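One contact in two related proteins. Structure 1 is inositol 2-dehydrogenase/D-chiro-inositol 3-dehydrogenase from Lactobacillus casei, which catalyses the NAD-dependent oxidation of myo-inositol and D-chiro-inositol to the corresponding keto-inositols: PDB 4MIE (chain A, 2.00 Å), residues 137-142 and 288-293. Structure 2 is inositol dehydrogenase from Lactobacillus casei: PDB 4N54 (chain B, 2.05 Å), residues 136-141 and 298-303. One frame, after least-squares fit of the local backbone (RMSD 0.28 Å); residues are numbered along the deposited sequences.

Structure 1 (4MIE); sequences FMRRYD and NRFIQA.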
loop_
_atom_site.group_PDB
_atom_site.type_symbol
_atom_site.label_atom_id
_atom_site.label_comp_id
_atom_site.label_asym_id
_atom_site.label_seq_id
_atom_site.Cartn_x
_atom_site.Cartn_y
_atom_site.Cartn_z
ATOM N N PHE A 137 -20.625 -20.873 -7.395
ATOM C CA PHE A 137 -19.389 -20.251 -7.815
ATOM C C PHE A 137 -19.489 -18.769 -7.523
ATOM O O PHE A 137 -19.798 -17.986 -8.375
ATOM C CB PHE A 137 -19.086 -20.503 -9.295
ATOM C CG PHE A 137 -18.712 -21.925 -9.624
ATOM C CD1 PHE A 137 -17.740 -22.590 -8.909
ATOM C CD2 PHE A 137 -19.335 -22.591 -10.648
ATOM C CE1 PHE A 137 -17.400 -23.865 -9.212
ATOM C CE2 PHE A 137 -18.996 -23.864 -10.956
ATOM C CZ PHE A 137 -18.031 -24.513 -10.231
ATOM N N MET A 138 -19.211 -18.419 -6.279
ATOM C CA MET A 138 -19.429 -17.075 -5.796
ATOM C C MET A 138 -18.420 -16.029 -6.271
ATOM O O MET A 138 -18.681 -14.856 -6.150
ATOM C CB MET A 138 -19.517 -17.063 -4.283
ATOM C CG MET A 138 -18.186 -17.165 -3.603
ATOM S SD MET A 138 -17.327 -18.689 -3.901
ATOM C CE MET A 138 -15.973 -18.447 -2.802
ATOM N N ARG A 139 -17.288 -16.464 -6.802
ATOM C CA ARG A 139 -16.272 -15.548 -7.334
ATOM C C ARG A 139 -16.862 -14.556 -8.340
ATOM O O ARG A 139 -16.511 -13.407 -8.354
ATOM C CB ARG A 139 -15.113 -16.312 -7.975
ATOM C CG ARG A 139 -14.303 -17.221 -7.072
ATOM C CD ARG A 139 -13.339 -16.479 -6.178
ATOM N NE ARG A 139 -12.526 -17.382 -5.392
ATOM C CZ ARG A 139 -11.347 -17.826 -5.771
ATOM N NH1 ARG A 139 -10.826 -17.409 -6.905
ATOM N NH2 ARG A 139 -10.674 -18.655 -5.009
ATOM N N ARG A 140 -17.796 -15.041 -9.142
ATOM C CA ARG A 140 -18.481 -14.252 -10.157
ATOM C C ARG A 140 -19.278 -13.098 -9.578
ATOM O O ARG A 140 -19.594 -12.171 -10.275
ATOM C CB ARG A 140 -19.421 -15.141 -10.979
ATOM C CG ARG A 140 -18.807 -16.377 -11.611
ATOM C CD ARG A 140 -19.721 -16.840 -12.710
ATOM N NE ARG A 140 -19.348 -18.067 -13.378
ATOM C CZ ARG A 140 -19.910 -18.472 -14.506
ATOM N NH1 ARG A 140 -20.842 -17.739 -15.071
ATOM N NH2 ARG A 140 -19.531 -19.593 -15.065
ATOM N N TYR A 141 -19.604 -13.185 -8.301
ATOM C CA TYR A 141 -20.391 -12.176 -7.631
ATOM C C TYR A 141 -19.545 -11.218 -6.780
ATOM O O TYR A 141 -20.036 -10.219 -6.282
ATOM C CB TYR A 141 -21.441 -12.839 -6.758
ATOM C CG TYR A 141 -22.467 -13.668 -7.489
ATOM C CD1 TYR A 141 -22.236 -14.989 -7.773
ATOM C CD2 TYR A 141 -23.683 -13.130 -7.863
ATOM C CE1 TYR A 141 -23.170 -15.758 -8.426
ATOM C CE2 TYR A 141 -24.624 -13.882 -8.522
ATOM C CZ TYR A 141 -24.364 -15.202 -8.804
ATOM O OH TYR A 141 -25.302 -15.959 -9.447
ATOM N N ASP A 142 -18.278 -11.545 -6.601
ATOM C CA ASP A 142 -17.405 -10.703 -5.826
ATOM C C ASP A 142 -17.227 -9.349 -6.472
ATOM O O ASP A 142 -16.860 -9.252 -7.613
ATOM C CB ASP A 142 -16.065 -11.375 -5.609
ATOM C CG ASP A 142 -15.105 -10.513 -4.825
ATOM O OD1 ASP A 142 -15.272 -10.432 -3.613
ATOM O OD2 ASP A 142 -14.210 -9.938 -5.436
ATOM N N ASN A 288 -15.279 -15.536 5.658
ATOM C CA ASN A 288 -15.307 -14.103 5.924
ATOM C C ASN A 288 -14.917 -13.263 4.714
ATOM O O ASN A 288 -15.496 -12.234 4.455
ATOM C CB ASN A 288 -14.413 -13.738 7.105
ATOM C CG ASN A 288 -14.903 -14.301 8.414
ATOM O OD1 ASN A 288 -16.083 -14.570 8.590
ATOM N ND2 ASN A 288 -13.989 -14.490 9.347
ATOM N N ARG A 289 -13.914 -13.726 3.991
ATOM C CA ARG A 289 -13.388 -13.014 2.844
ATOM C C ARG A 289 -14.439 -12.781 1.753
ATOM O O ARG A 289 -14.497 -11.725 1.173
ATOM C CB ARG A 289 -12.203 -13.786 2.281
ATOM C CG ARG A 289 -11.761 -13.406 0.886
ATOM C CD ARG A 289 -11.367 -11.992 0.769
ATOM N NE ARG A 289 -10.925 -11.654 -0.562
ATOM C CZ ARG A 289 -11.697 -11.203 -1.532
ATOM N NH1 ARG A 289 -12.980 -11.031 -1.365
ATOM N NH2 ARG A 289 -11.159 -10.913 -2.689
ATOM N N PHE A 290 -15.268 -13.780 1.509
ATOM C CA PHE A 290 -16.254 -13.702 0.450
ATOM C C PHE A 290 -17.697 -13.487 0.929
ATOM O O PHE A 290 -18.639 -13.849 0.259
ATOM C CB PHE A 290 -16.144 -14.925 -0.448
ATOM C CG PHE A 290 -14.940 -14.905 -1.319
ATOM C CD1 PHE A 290 -14.842 -14.019 -2.356
ATOM C CD2 PHE A 290 -13.897 -15.765 -1.089
ATOM C CE1 PHE A 290 -13.736 -14.003 -3.140
ATOM C CE2 PHE A 290 -12.808 -15.758 -1.878
ATOM C CZ PHE A 290 -12.723 -14.867 -2.903
ATOM N N ILE A 291 -17.842 -12.874 2.087
ATOM C CA ILE A 291 -19.147 -12.674 2.671
ATOM C C ILE A 291 -20.097 -11.879 1.771
ATOM O O ILE A 291 -21.252 -12.199 1.666
ATOM C CB ILE A 291 -19.040 -12.066 4.051
ATOM C CG1 ILE A 291 -20.412 -11.966 4.695
ATOM C CG2 ILE A 291 -18.376 -10.732 4.001
ATOM C CD1 ILE A 291 -20.369 -12.194 6.139
ATOM N N GLN A 292 -19.579 -10.890 1.073
ATOM C CA GLN A 292 -20.388 -10.147 0.124
ATOM C C GLN A 292 -20.819 -10.996 -1.073
ATOM O O GLN A 292 -21.957 -10.963 -1.472
ATOM C CB GLN A 292 -19.668 -8.895 -0.341
ATOM C CG GLN A 292 -20.373 -8.145 -1.421
ATOM C CD GLN A 292 -19.921 -8.560 -2.782
ATOM O OE1 GLN A 292 -18.768 -8.441 -3.112
ATOM N NE2 GLN A 292 -20.839 -9.046 -3.581
ATOM N N ALA A 293 -19.877 -11.720 -1.641
ATOM C CA ALA A 293 -20.134 -12.590 -2.760
ATOM C C ALA A 293 -21.217 -13.600 -2.438
ATOM O O ALA A 293 -22.149 -13.740 -3.179
ATOM C CB ALA A 293 -18.897 -13.262 -3.170
HETATM O O HOH W 1 -17.060 -11.058 -1.397
HETATM O O HOH W 2 -12.248 -8.720 -4.345
#
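Asp142 and Arg289 meet at about a right angle: Arg289 NH1 stands 3.3 Å from Asp142 OD1, with the oxygen near the guanidinium plane but the nitrogen above the carboxylate plane. This salt bridge joins the turn after strand 133-136, at the edge of the parallel Rossmann sheet, to the end of helix 286-289, just before helix 291-306 begins, in the C-terminal domain. With CG anti to the backbone N (chi1 179°), Asp142 also brings OD2 to the amide of Ile145, capping helix 143-152; a short acid serves both tasks. A water bridges Asp142 OD1 and Ala293 N. Gln292 NE2 donates to Tyr141 O at 3.1 Å, with the oxygen in the amide plane, while its OE1 accepts from Gln143 N. Flexible Met138 lays CE over one face of the Phe290 ring, 3.8 Å from Phe290 CD2, a CH-pi contact, with SD farther off above that face as in a Met-aromatic pair. Small Ala293 lets its CB approach Met138 O to 3.4 Å. Tyr141 CB lies 3.8 Å from Ala293 O; its ring leads away, and its hydroxyl bonds Glu300.

Comparison
Polar links between the turn and the junction of the two helices are kept. Gln292(A) and Gln302(B) each bond the carbonyl of the exchanged residue, Tyr141(A) O or Phe140(B) O, consistent with an acceptor that belongs to the backbone, whose comparable CA atoms coincide within the error. The salt bridges Asp142(A)-Arg289(A) and Asp141(B)-Arg299(B) persist, and the water at the aspartate sits at the same place. What Phe140(B) cannot supply is the hydroxyl: OH of Tyr141(A), bonded to Glu300(A), has no counterpart in the phenylalanine. The CB atoms coincide and the touches on Ala293(A) O and Ala303(B) O remain, but the rings drift apart outward, their CZ atoms lying 1.1 Å apart after superposition. Met138(A) and Met137(B) keep their place, as do the aspartates and glutamines. The sequence also differs at Asn288(A)/Glu298(B) and Ile291(A)/Ala301(B), where the order of the models supports no comparison. NAI is present in structure 2 alone, where it adds a weak bond to Met137(B) SD; in structure 1 protein atoms from outside the two segments reach into part of its place.

Structure 2 (4N54); sequences FMRRFD and ERFAQA. With NAI (1,4-dihydronicotinamide adenine dinucleotide), chain C.
Arg299 crosses Asp141 at about a right angle and grips it end-on in a salt bridge, NH1 lying 2.9 Å from Asp141 OD1 and NH2 3.1 Å from Asp141 OD2. Both oxygens lie near the guanidinium plane, yet both nitrogens stand above the carboxylate plane. CG of Asp141 is anti to the backbone N (chi1 -179°), which also lets OD2 cap the following helix at the amide of Tyr144; a short acid manages both. A water bridges Asp141 OD1 and Ala303 N. Gln302 NE2 donates to Phe140 O at 3.0 Å, with that oxygen in the amide plane, and its OE1 accepts from Asp142 N. Flexible Met137 sets CE over one face of the Phe300 ring, 3.6 Å from Phe300 CD2, a CH-pi contact, with SD farther off above that face as in a Met-aromatic pair. Small Ala303 brings CB to 3.4 Å from Met137 O. Phe140 CB lies 3.9 Å from Ala303 O, and its ring leads away onto Ala310. Met137 belongs to the cofactor pocket: NAI N7N makes a weak 3.5 Å hydrogen bond to Met137 SD.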
loop_
_atom_site.group_PDB
_atom_site.type_symbol
_atom_site.label_atom_id
_atom_site.label_comp_id
_atom_site.label_asym_id
_atom_site.label_seq_id
_atom_site.Cartn_x
_atom_site.Cartn_y
_atom_site.Cartn_z
ATOM N N PHE B 136 -20.673 -20.734 -7.958
ATOM C CA PHE B 136 -19.389 -20.109 -8.156
ATOM C C PHE B 136 -19.448 -18.642 -7.714
ATOM O O PHE B 136 -19.541 -17.742 -8.527
ATOM C CB PHE B 136 -18.966 -20.224 -9.608
ATOM C CG PHE B 136 -18.525 -21.595 -10.007
ATOM C CD1 PHE B 136 -17.474 -22.204 -9.379
ATOM C CD2 PHE B 136 -19.144 -22.262 -11.028
ATOM C CE1 PHE B 136 -17.065 -23.444 -9.747
ATOM C CE2 PHE B 136 -18.724 -23.497 -11.400
ATOM C CZ PHE B 136 -17.691 -24.088 -10.760
ATOM N N MET B 137 -19.381 -18.429 -6.408
ATOM C CA MET B 137 -19.608 -17.127 -5.817
ATOM C C MET B 137 -18.603 -16.042 -6.191
ATOM O O MET B 137 -18.922 -14.873 -6.108
ATOM C CB MET B 137 -19.715 -17.230 -4.300
ATOM C CG MET B 137 -18.399 -17.356 -3.580
ATOM S SD MET B 137 -17.500 -18.827 -4.003
ATOM C CE MET B 137 -16.075 -18.624 -2.979
ATOM N N ARG B 138 -17.407 -16.425 -6.604
ATOM C CA ARG B 138 -16.414 -15.454 -7.012
ATOM C C ARG B 138 -16.907 -14.547 -8.139
ATOM O O ARG B 138 -16.503 -13.411 -8.234
ATOM C CB ARG B 138 -15.124 -16.134 -7.420
ATOM C CG ARG B 138 -14.329 -16.661 -6.270
ATOM C CD ARG B 138 -12.997 -17.194 -6.685
ATOM N NE ARG B 138 -12.485 -18.146 -5.713
ATOM C CZ ARG B 138 -11.273 -18.655 -5.742
ATOM N NH1 ARG B 138 -10.427 -18.301 -6.674
ATOM N NH2 ARG B 138 -10.906 -19.508 -4.825
ATOM N N ARG B 139 -17.784 -15.076 -8.983
ATOM C CA ARG B 139 -18.383 -14.305 -10.064
ATOM C C ARG B 139 -19.183 -13.135 -9.535
ATOM O O ARG B 139 -19.442 -12.193 -10.255
ATOM C CB ARG B 139 -19.287 -15.179 -10.917
ATOM C CG ARG B 139 -18.580 -16.293 -11.615
ATOM C CD ARG B 139 -19.304 -16.672 -12.855
ATOM N NE ARG B 139 -18.667 -17.762 -13.560
ATOM C CZ ARG B 139 -18.957 -18.094 -14.805
ATOM N NH1 ARG B 139 -19.860 -17.408 -15.473
ATOM N NH2 ARG B 139 -18.342 -19.104 -15.375
ATOM N N PHE B 140 -19.571 -13.218 -8.272
ATOM C CA PHE B 140 -20.315 -12.164 -7.633
ATOM C C PHE B 140 -19.459 -11.251 -6.756
ATOM O O PHE B 140 -19.941 -10.250 -6.260
ATOM C CB PHE B 140 -21.451 -12.743 -6.817
ATOM C CG PHE B 140 -22.591 -13.239 -7.636
ATOM C CD1 PHE B 140 -22.627 -14.536 -8.072
ATOM C CD2 PHE B 140 -23.641 -12.417 -7.944
ATOM C CE1 PHE B 140 -23.675 -14.985 -8.804
ATOM C CE2 PHE B 140 -24.685 -12.874 -8.681
ATOM C CZ PHE B 140 -24.700 -14.154 -9.110
ATOM N N ASP B 141 -18.198 -11.609 -6.573
ATOM C CA ASP B 141 -17.301 -10.832 -5.743
ATOM C C ASP B 141 -16.928 -9.468 -6.353
ATOM O O ASP B 141 -16.512 -9.383 -7.501
ATOM C CB ASP B 141 -16.052 -11.628 -5.378
ATOM C CG ASP B 141 -15.097 -10.842 -4.495
ATOM O OD1 ASP B 141 -15.381 -10.702 -3.307
ATOM O OD2 ASP B 141 -14.082 -10.359 -5.002
ATOM N N GLU B 298 -15.315 -14.931 5.893
ATOM C CA GLU B 298 -14.884 -13.550 5.965
ATOM C C GLU B 298 -14.665 -12.948 4.572
ATOM O O GLU B 298 -15.333 -12.013 4.191
ATOM C CB GLU B 298 -13.623 -13.427 6.800
ATOM C CG GLU B 298 -13.288 -12.015 7.168
ATOM C CD GLU B 298 -11.973 -11.870 7.865
ATOM O OE1 GLU B 298 -11.522 -10.731 8.017
ATOM O OE2 GLU B 298 -11.387 -12.879 8.253
ATOM N N ARG B 299 -13.729 -13.513 3.831
ATOM C CA ARG B 299 -13.342 -13.008 2.533
ATOM C C ARG B 299 -14.497 -12.879 1.539
ATOM O O ARG B 299 -14.594 -11.877 0.864
ATOM C CB ARG B 299 -12.199 -13.847 1.967
ATOM C CG ARG B 299 -11.917 -13.670 0.488
ATOM C CD ARG B 299 -11.226 -12.357 0.160
ATOM N NE ARG B 299 -11.031 -12.178 -1.274
ATOM C CZ ARG B 299 -11.935 -11.646 -2.085
ATOM N NH1 ARG B 299 -13.091 -11.224 -1.606
ATOM N NH2 ARG B 299 -11.680 -11.520 -3.376
ATOM N N PHE B 300 -15.385 -13.865 1.487
ATOM C CA PHE B 300 -16.437 -13.909 0.474
ATOM C C PHE B 300 -17.850 -13.696 0.988
ATOM O O PHE B 300 -18.810 -14.076 0.337
ATOM C CB PHE B 300 -16.366 -15.197 -0.345
ATOM C CG PHE B 300 -15.120 -15.328 -1.159
ATOM C CD1 PHE B 300 -14.844 -14.442 -2.170
ATOM C CD2 PHE B 300 -14.223 -16.336 -0.917
ATOM C CE1 PHE B 300 -13.707 -14.561 -2.901
ATOM C CE2 PHE B 300 -13.100 -16.446 -1.650
ATOM C CZ PHE B 300 -12.841 -15.557 -2.646
ATOM N N ALA B 301 -17.962 -13.078 2.155
ATOM C CA ALA B 301 -19.248 -12.762 2.754
ATOM C C ALA B 301 -20.179 -12.026 1.792
ATOM O O ALA B 301 -21.333 -12.380 1.657
ATOM C CB ALA B 301 -19.045 -11.949 3.980
ATOM N N GLN B 302 -19.648 -11.010 1.132
ATOM C CA GLN B 302 -20.409 -10.200 0.198
ATOM C C GLN B 302 -20.860 -11.002 -1.000
ATOM O O GLN B 302 -21.999 -10.923 -1.399
ATOM C CB GLN B 302 -19.597 -8.989 -0.246
ATOM C CG GLN B 302 -20.207 -8.203 -1.342
ATOM C CD GLN B 302 -19.660 -8.575 -2.703
ATOM O OE1 GLN B 302 -18.481 -8.417 -2.967
ATOM N NE2 GLN B 302 -20.518 -9.083 -3.560
ATOM N N ALA B 303 -19.939 -11.774 -1.555
ATOM C CA ALA B 303 -20.204 -12.665 -2.666
ATOM C C ALA B 303 -21.349 -13.621 -2.373
ATOM O O ALA B 303 -22.239 -13.785 -3.181
ATOM C CB ALA B 303 -18.965 -13.438 -2.999
HETATM P PA NAI C . -19.882 -29.748 6.015
HETATM O O1A NAI C . -19.383 -31.093 6.078
HETATM O O2A NAI C . -19.392 -28.673 6.872
HETATM O O5B NAI C . -21.416 -29.735 6.131
HETATM C C5B NAI C . -22.179 -30.788 5.629
HETATM C C4B NAI C . -23.638 -30.628 5.975
HETATM O O4B NAI C . -24.359 -31.467 5.096
HETATM C C3B NAI C . -23.990 -31.111 7.364
HETATM O O3B NAI C . -25.096 -30.369 7.799
HETATM C C2B NAI C . -24.501 -32.506 7.170
HETATM O O2B NAI C . -25.458 -32.792 8.166
HETATM C C1B NAI C . -25.160 -32.380 5.823
HETATM N N9A NAI C . -25.251 -33.658 5.128
HETATM C C8A NAI C . -24.260 -34.492 4.902
HETATM N N7A NAI C . -24.672 -35.574 4.233
HETATM C C5A NAI C . -25.962 -35.419 4.001
HETATM C C6A NAI C . -27.015 -36.188 3.334
HETATM N N6A NAI C . -26.719 -37.345 2.785
HETATM N N1A NAI C . -28.251 -35.698 3.289
HETATM C C2A NAI C . -28.515 -34.521 3.852
HETATM N N3A NAI C . -27.609 -33.759 4.470
HETATM C C4A NAI C . -26.340 -34.151 4.589
HETATM O O3 NAI C . -19.676 -29.330 4.507
HETATM P PN NAI C . -19.485 -27.872 3.987
HETATM O O1N NAI C . -18.130 -27.466 4.242
HETATM O O2N NAI C . -20.581 -27.051 4.426
HETATM O O5D NAI C . -19.652 -28.087 2.444
HETATM C C5D NAI C . -20.907 -28.076 1.800
HETATM C C4D NAI C . -20.828 -27.896 0.294
HETATM O O4D NAI C . -20.540 -26.554 0.007
HETATM C C3D NAI C . -19.765 -28.738 -0.368
HETATM O O3D NAI C . -20.264 -29.226 -1.587
HETATM C C2D NAI C . -18.658 -27.753 -0.597
HETATM O O2D NAI C . -17.876 -28.077 -1.726
HETATM C C1D NAI C . -19.384 -26.435 -0.750
HETATM N N1N NAI C . -18.664 -25.321 -0.190
HETATM C C2N NAI C . -18.514 -24.276 -0.947
HETATM C C3N NAI C . -17.858 -23.153 -0.533
HETATM C C7N NAI C . -17.709 -22.010 -1.474
HETATM O O7N NAI C . -16.814 -21.270 -1.325
HETATM N N7N NAI C . -18.535 -21.804 -2.460
HETATM C C4N NAI C . -17.277 -23.088 0.849
HETATM C C5N NAI C . -17.531 -24.303 1.585
HETATM C C6N NAI C . -18.211 -25.360 1.040
HETATM O O HOH W 3 -17.030 -11.134 -1.188
#